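Long-range contact in PrgX (Enterococcus faecalis, PDB 2AWI), which acts as the receptor for the peptide sex pheromone cCF10 and probably binds DNA as a repressor in the control of conjugation: residues Y254-F264 against H273-S284. The protein carries 1 engineered substitution. Sequence-based numbering, arbitrary orientation.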
ATOM      1  N   TYR A 254      -1.807  -9.323  10.164  1.00 33.72           N
ATOM      2  CA  TYR A 254      -2.069  -8.022  10.755  1.00 34.44           C
ATOM      3  C   TYR A 254      -2.423  -7.037   9.655  1.00 34.21           C
ATOM      4  O   TYR A 254      -3.303  -6.198   9.822  1.00 35.70           O
ATOM      5  CB  TYR A 254      -0.851  -7.523  11.529  1.00 35.85           C
ATOM      6  CG  TYR A 254      -1.145  -6.320  12.393  1.00 34.60           C
ATOM      7  CD1 TYR A 254      -1.224  -5.038  11.843  1.00 32.71           C
ATOM      8  CD2 TYR A 254      -1.389  -6.471  13.759  1.00 37.06           C
ATOM      9  CE1 TYR A 254      -1.545  -3.936  12.637  1.00 32.64           C
ATOM     10  CE2 TYR A 254      -1.711  -5.381  14.560  1.00 30.71           C
ATOM     11  CZ  TYR A 254      -1.789  -4.120  13.994  1.00 34.82           C
ATOM     12  OH  TYR A 254      -2.130  -3.058  14.787  1.00 34.10           O
ATOM     13  N   LEU A 255      -1.729  -7.150   8.530  1.00 37.40           N
ATOM     14  CA  LEU A 255      -1.977  -6.286   7.389  1.00 35.30           C
ATOM     15  C   LEU A 255      -3.353  -6.589   6.793  1.00 33.60           C
ATOM     16  O   LEU A 255      -4.108  -5.670   6.477  1.00 32.66           O
ATOM     17  CB  LEU A 255      -0.890  -6.487   6.332  1.00 42.34           C
ATOM     18  CG  LEU A 255       0.539  -6.242   6.828  1.00 47.28           C
ATOM     19  CD1 LEU A 255       1.517  -6.411   5.670  1.00 43.10           C
ATOM     20  CD2 LEU A 255       0.646  -4.838   7.423  1.00 40.97           C
ATOM     21  N   ASN A 256      -3.679  -7.873   6.643  1.00 35.99           N
ATOM     22  CA  ASN A 256      -4.975  -8.261   6.098  1.00 34.34           C
ATOM     23  C   ASN A 256      -6.087  -7.614   6.926  1.00 36.22           C
ATOM     24  O   ASN A 256      -7.026  -7.034   6.379  1.00 34.63           O
ATOM     25  CB  ASN A 256      -5.148  -9.786   6.114  1.00 29.25           C
ATOM     26  CG  ASN A 256      -4.261 -10.499   5.094  1.00 28.67           C
ATOM     27  OD1 ASN A 256      -3.873  -9.927   4.079  1.00 26.37           O
ATOM     28  ND2 ASN A 256      -3.962 -11.766   5.355  1.00 35.54           N
ATOM     29  N   ALA A 257      -5.965  -7.707   8.247  1.00 31.55           N
ATOM     30  CA  ALA A 257      -6.954  -7.131   9.148  1.00 30.85           C
ATOM     31  C   ALA A 257      -7.066  -5.629   8.934  1.00 33.15           C
ATOM     32  O   ALA A 257      -8.171  -5.100   8.831  1.00 35.47           O
ATOM     33  CB  ALA A 257      -6.590  -7.429  10.598  1.00 34.87           C
ATOM     34  N   VAL A 258      -5.927  -4.943   8.873  1.00 26.20           N
ATOM     35  CA  VAL A 258      -5.930  -3.495   8.670  1.00 26.39           C
ATOM     36  C   VAL A 258      -6.553  -3.171   7.311  1.00 28.31           C
ATOM     37  O   VAL A 258      -7.310  -2.209   7.164  1.00 29.33           O
ATOM     38  CB  VAL A 258      -4.488  -2.904   8.712  1.00 37.62           C
ATOM     39  CG1 VAL A 258      -4.536  -1.383   8.545  1.00 35.56           C
ATOM     40  CG2 VAL A 258      -3.806  -3.260  10.034  1.00 31.95           C
ATOM     41  N   ASN A 259      -6.242  -3.997   6.322  1.00 34.59           N
ATOM     42  CA  ASN A 259      -6.758  -3.802   4.982  1.00 33.99           C
ATOM     43  C   ASN A 259      -8.279  -3.974   4.943  1.00 33.83           C
ATOM     44  O   ASN A 259      -8.980  -3.297   4.179  1.00 31.26           O
ATOM     45  CB  ASN A 259      -6.076  -4.780   4.032  1.00 34.75           C
ATOM     46  CG  ASN A 259      -6.488  -4.571   2.603  1.00 43.67           C
ATOM     47  OD1 ASN A 259      -6.679  -3.439   2.157  1.00 49.54           O
ATOM     48  ND2 ASN A 259      -6.620  -5.665   1.865  1.00 55.63           N
ATOM     49  N   ILE A 260      -8.792  -4.870   5.777  1.00 42.67           N
ATOM     50  CA  ILE A 260     -10.226  -5.079   5.828  1.00 43.16           C
ATOM     51  C   ILE A 260     -10.897  -3.873   6.491  1.00 45.53           C
ATOM     52  O   ILE A 260     -11.953  -3.419   6.041  1.00 45.87           O
ATOM     53  CB  ILE A 260     -10.559  -6.384   6.572  1.00 23.37           C
ATOM     54  CG1 ILE A 260     -10.143  -7.571   5.690  1.00 22.83           C
ATOM     55  CG2 ILE A 260     -12.045  -6.445   6.917  1.00 21.01           C
ATOM     56  CD1 ILE A 260     -10.460  -8.918   6.271  1.00 20.91           C
ATOM     57  N   ILE A 261     -10.280  -3.343   7.547  1.00 33.77           N
ATOM     58  CA  ILE A 261     -10.826  -2.171   8.228  1.00 32.84           C
ATOM     59  C   ILE A 261     -10.938  -1.044   7.200  1.00 34.73           C
ATOM     60  O   ILE A 261     -11.897  -0.275   7.202  1.00 37.73           O
ATOM     61  CB  ILE A 261      -9.909  -1.707   9.387  1.00 37.27           C
ATOM     62  CG1 ILE A 261      -9.950  -2.730  10.523  1.00 34.74           C
ATOM     63  CG2 ILE A 261     -10.352  -0.340   9.902  1.00 37.80           C
ATOM     64  CD1 ILE A 261      -9.151  -2.323  11.743  1.00 35.74           C
ATOM     65  N   ASN A 262      -9.952  -0.966   6.315  1.00 36.33           N
ATOM     66  CA  ASN A 262      -9.926   0.056   5.282  1.00 37.89           C
ATOM     67  C   ASN A 262     -11.044  -0.117   4.250  1.00 37.39           C
ATOM     68  O   ASN A 262     -11.573   0.868   3.737  1.00 38.56           O
ATOM     69  CB  ASN A 262      -8.568   0.052   4.583  1.00 44.44           C
ATOM     70  CG  ASN A 262      -8.537   0.958   3.372  1.00 52.58           C
ATOM     71  OD1 ASN A 262      -8.811   2.155   3.470  1.00 60.12           O
ATOM     72  ND2 ASN A 262      -8.202   0.390   2.218  1.00 49.72           N
ATOM     73  N   ILE A 263     -11.395  -1.362   3.940  1.00 41.93           N
ATOM     74  CA  ILE A 263     -12.461  -1.628   2.978  1.00 40.78           C
ATOM     75  C   ILE A 263     -13.787  -1.071   3.489  1.00 37.95           C
ATOM     76  O   ILE A 263     -14.557  -0.478   2.729  1.00 37.04           O
ATOM     77  CB  ILE A 263     -12.615  -3.140   2.719  1.00 35.49           C
ATOM     78  CG1 ILE A 263     -11.571  -3.591   1.702  1.00 39.54           C
ATOM     79  CG2 ILE A 263     -13.999  -3.455   2.213  1.00 34.58           C
ATOM     80  CD1 ILE A 263     -11.657  -2.848   0.375  1.00 34.68           C
ATOM     81  N   PHE A 264     -14.045  -1.262   4.777  1.00 27.44           N
ATOM     82  CA  PHE A 264     -15.274  -0.777   5.382  1.00 27.42           C
ATOM     83  C   PHE A 264     -15.347   0.735   5.258  1.00 29.78           C
ATOM     84  O   PHE A 264     -16.432   1.307   5.171  1.00 30.74           O
ATOM     85  CB  PHE A 264     -15.353  -1.198   6.863  1.00 28.05           C
ATOM     86  CG  PHE A 264     -15.846  -2.610   7.065  1.00 28.41           C
ATOM     87  CD1 PHE A 264     -17.152  -2.962   6.713  1.00 28.02           C
ATOM     88  CD2 PHE A 264     -14.999  -3.597   7.562  1.00 29.40           C
ATOM     89  CE1 PHE A 264     -17.608  -4.281   6.849  1.00 22.61           C
ATOM     90  CE2 PHE A 264     -15.444  -4.922   7.702  1.00 19.48           C
ATOM     91  CZ  PHE A 264     -16.749  -5.263   7.345  1.00 24.99           C
ATOM     92  N   HIS A 273     -16.546   0.611  10.616  1.00 39.01           N
ATOM     93  CA  HIS A 273     -15.157   1.033  10.485  1.00 38.17           C
ATOM     94  C   HIS A 273     -14.687   1.579  11.819  1.00 39.99           C
ATOM     95  O   HIS A 273     -13.579   1.301  12.268  1.00 39.80           O
ATOM     96  CB  HIS A 273     -15.028   2.122   9.416  1.00 27.67           C
ATOM     97  CG  HIS A 273     -13.647   2.689   9.292  1.00 25.54           C
ATOM     98  ND1 HIS A 273     -13.282   3.891   9.859  1.00 31.49           N
ATOM     99  CD2 HIS A 273     -12.537   2.207   8.683  1.00 29.34           C
ATOM    100  CE1 HIS A 273     -12.006   4.126   9.605  1.00 33.26           C
ATOM    101  NE2 HIS A 273     -11.531   3.118   8.892  1.00 38.76           N
ATOM    102  N   ARG A 274     -15.556   2.364  12.438  1.00 38.71           N
ATOM    103  CA  ARG A 274     -15.302   2.984  13.724  1.00 40.49           C
ATOM    104  C   ARG A 274     -15.028   1.910  14.782  1.00 40.77           C
ATOM    105  O   ARG A 274     -13.990   1.926  15.438  1.00 42.16           O
ATOM    106  CB  ARG A 274     -16.528   3.811  14.117  1.00 67.46           C
ATOM    107  CG  ARG A 274     -16.371   4.724  15.321  1.00 77.96           C
ATOM    108  CD  ARG A 274     -17.743   5.268  15.718  1.00 90.99           C
ATOM    109  NE  ARG A 274     -17.684   6.426  16.607  1.00 95.83           N
ATOM    110  CZ  ARG A 274     -17.107   6.436  17.806  1.00 95.83           C
ATOM    111  NH1 ARG A 274     -16.522   5.342  18.279  1.00 95.83           N
ATOM    112  NH2 ARG A 274     -17.126   7.543  18.538  1.00 95.83           N
ATOM    113  N   SER A 275     -15.955   0.968  14.927  1.00 38.98           N
ATOM    114  CA  SER A 275     -15.814  -0.091  15.923  1.00 38.62           C
ATOM    115  C   SER A 275     -14.596  -0.990  15.706  1.00 37.59           C
ATOM    116  O   SER A 275     -13.964  -1.425  16.667  1.00 37.66           O
ATOM    117  CB  SER A 275     -17.079  -0.951  15.969  1.00 46.72           C
ATOM    118  OG  SER A 275     -16.928  -2.114  15.180  1.00 49.44           O
ATOM    119  N   LEU A 276     -14.261  -1.273  14.454  1.00 38.96           N
ATOM    120  CA  LEU A 276     -13.107  -2.115  14.175  1.00 39.10           C
ATOM    121  C   LEU A 276     -11.795  -1.404  14.498  1.00 40.45           C
ATOM    122  O   LEU A 276     -10.831  -2.035  14.932  1.00 41.86           O
ATOM    123  CB  LEU A 276     -13.127  -2.574  12.717  1.00 28.58           C
ATOM    124  CG  LEU A 276     -13.795  -3.933  12.467  1.00 29.69           C
ATOM    125  CD1 LEU A 276     -15.018  -4.110  13.352  1.00 22.98           C
ATOM    126  CD2 LEU A 276     -14.165  -4.041  10.993  1.00 25.29           C
ATOM    127  N   VAL A 277     -11.758  -0.091  14.287  1.00 37.18           N
ATOM    128  CA  VAL A 277     -10.558   0.677  14.595  1.00 37.50           C
ATOM    129  C   VAL A 277     -10.331   0.640  16.108  1.00 38.26           C
ATOM    130  O   VAL A 277      -9.208   0.413  16.574  1.00 38.36           O
ATOM    131  CB  VAL A 277     -10.688   2.155  14.136  1.00 41.09           C
ATOM    132  CG1 VAL A 277      -9.553   2.987  14.716  1.00 40.21           C
ATOM    133  CG2 VAL A 277     -10.644   2.230  12.620  1.00 39.70           C
ATOM    134  N   GLU A 278     -11.400   0.856  16.870  1.00 31.84           N
ATOM    135  CA  GLU A 278     -11.314   0.835  18.323  1.00 34.33           C
ATOM    136  C   GLU A 278     -10.869  -0.555  18.761  1.00 34.27           C
ATOM    137  O   GLU A 278      -9.983  -0.699  19.608  1.00 32.74           O
ATOM    138  CB  GLU A 278     -12.673   1.173  18.939  1.00 47.71           C
ATOM    139  CG  GLU A 278     -13.228   2.513  18.476  1.00 58.98           C
ATOM    140  CD  GLU A 278     -14.597   2.820  19.051  1.00 69.01           C
ATOM    141  OE1 GLU A 278     -15.499   1.963  18.938  1.00 68.80           O
ATOM    142  OE2 GLU A 278     -14.770   3.926  19.607  1.00 74.29           O
ATOM    143  N   GLU A 279     -11.481  -1.574  18.161  1.00 43.00           N
ATOM    144  CA  GLU A 279     -11.156  -2.959  18.480  1.00 44.71           C
ATOM    145  C   GLU A 279      -9.674  -3.232  18.292  1.00 44.34           C
ATOM    146  O   GLU A 279      -8.989  -3.638  19.226  1.00 44.10           O
ATOM    147  CB  GLU A 279     -11.972  -3.926  17.605  1.00 47.24           C
ATOM    148  CG  GLU A 279     -13.142  -4.587  18.330  1.00 46.68           C
ATOM    149  CD  GLU A 279     -14.140  -5.265  17.395  1.00 56.52           C
ATOM    150  OE1 GLU A 279     -13.723  -6.090  16.556  1.00 56.77           O
ATOM    151  OE2 GLU A 279     -15.351  -4.978  17.510  1.00 53.31           O
ATOM    152  N   LEU A 280      -9.179  -2.995  17.084  1.00 36.91           N
ATOM    153  CA  LEU A 280      -7.774  -3.234  16.770  1.00 37.79           C
ATOM    154  C   LEU A 280      -6.813  -2.415  17.633  1.00 38.27           C
ATOM    155  O   LEU A 280      -5.678  -2.829  17.869  1.00 37.64           O
ATOM    156  CB  LEU A 280      -7.510  -2.946  15.289  1.00 34.13           C
ATOM    157  CG  LEU A 280      -6.081  -3.196  14.799  1.00 35.05           C
ATOM    158  CD1 LEU A 280      -5.735  -4.671  14.953  1.00 36.48           C
ATOM    159  CD2 LEU A 280      -5.950  -2.766  13.351  1.00 34.07           C
ATOM    160  N   THR A 281      -7.264  -1.256  18.099  1.00 49.01           N
ATOM    161  CA  THR A 281      -6.427  -0.402  18.937  1.00 48.77           C
ATOM    162  C   THR A 281      -6.215  -1.054  20.299  1.00 50.64           C
ATOM    163  O   THR A 281      -5.118  -1.012  20.860  1.00 51.24           O
ATOM    164  CB  THR A 281      -7.071   0.990  19.146  1.00 41.58           C
ATOM    165  OG1 THR A 281      -7.188   1.659  17.886  1.00 39.21           O
ATOM    166  CG2 THR A 281      -6.220   1.839  20.076  1.00 34.87           C
ATOM    167  N   LYS A 282      -7.271  -1.665  20.824  1.00 53.12           N
ATOM    168  CA  LYS A 282      -7.195  -2.326  22.118  1.00 54.15           C
ATOM    169  C   LYS A 282      -6.462  -3.654  21.988  1.00 53.68           C
ATOM    170  O   LYS A 282      -5.664  -4.020  22.852  1.00 55.62           O
ATOM    171  CB  LYS A 282      -8.603  -2.530  22.679  1.00 51.58           C
ATOM    172  CG  LYS A 282      -9.364  -1.220  22.856  1.00 53.84           C
ATOM    173  CD  LYS A 282     -10.758  -1.430  23.423  1.00 51.87           C
ATOM    174  CE  LYS A 282     -11.495  -0.100  23.564  1.00 57.01           C
ATOM    175  NZ  LYS A 282     -12.839  -0.241  24.205  1.00 57.70           N
ATOM    176  N   ILE A 283      -6.725  -4.369  20.903  1.00 42.83           N
ATOM    177  CA  ILE A 283      -6.066  -5.643  20.668  1.00 40.73           C
ATOM    178  C   ILE A 283      -4.561  -5.392  20.639  1.00 39.19           C
ATOM    179  O   ILE A 283      -3.798  -6.033  21.361  1.00 37.77           O
ATOM    180  CB  ILE A 283      -6.475  -6.254  19.305  1.00 47.59           C
ATOM    181  CG1 ILE A 283      -7.982  -6.525  19.267  1.00 48.06           C
ATOM    182  CG2 ILE A 283      -5.707  -7.544  19.067  1.00 46.87           C
ATOM    183  CD1 ILE A 283      -8.430  -7.667  20.155  1.00 46.36           C
ATOM    184  N   SER A 284      -4.153  -4.443  19.798  1.00 59.67           N
ATOM    185  CA  SER A 284      -2.746  -4.081  19.631  1.00 58.76           C
ATOM    186  C   SER A 284      -2.045  -3.662  20.923  1.00 58.76           C
ATOM    187  O   SER A 284      -0.872  -3.974  21.128  1.00 58.26           O
ATOM    188  CB  SER A 284      -2.615  -2.959  18.597  1.00 42.58           C
ATOM    189  OG  SER A 284      -2.989  -3.415  17.309  1.00 40.63           O
TER
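His273 opens the contact by laying its imidazole edge against segment 254-264, near the C-terminal end of helix 251-266: CD2 comes to 3.0 Å from the backbone O of Ile261, in the plane of the ring, and the same carbon touches Ile261 CG2. With CG anti to the backbone N and beside the carbonyl carbon (chi1 176°), the ring presents its CD2 edge to Ile261, and Val277 CG2 lies over one face, toward its rim. One turn on, Leu276 slides past Ile261 in the opposite direction, its CB 3.9 Å from Ile261 CG1, while its CD2 reaches the CD2–CE2 side of the Phe264 ring at 3.6 Å. Val277 adds CG2, 3.8 Å from Ile261 CG2. Leu280 completes the hole: its CD2 meets Ile261 CD1 at 3.6 Å and also touches Val258 CG2. Ile261 is thus a knob held among His273, Leu276, Val277 and Leu280. The other branch of Leu280, CD1, rests by the phenol end of Tyr254. At Ser284 the packing turns polar. Tyr254 OH donates to Ser284 OG over 2.7 Å, the acceptor lying in the plane of the phenol ring, and Ser284 OG in turn donates to Leu280 O (2.8 Å), on the opposite face of that carbonyl from Ser284 N. Accepting one bond and donating another probably steadies the hydroxyl's rotation; the tyrosine bond ties the two helices together at this end. The two segments run antiparallel at 157°, their axes 9.2 Å apart at closest approach, a helical hairpin in the TPR-like C-terminal region. Helix 230-248 packs on it through Tyr238 and Leu234, helix 293-300 through Glu294, Tyr298 and Tyr299, and Asn259 and Ile263 meet their counterparts in a second subunit.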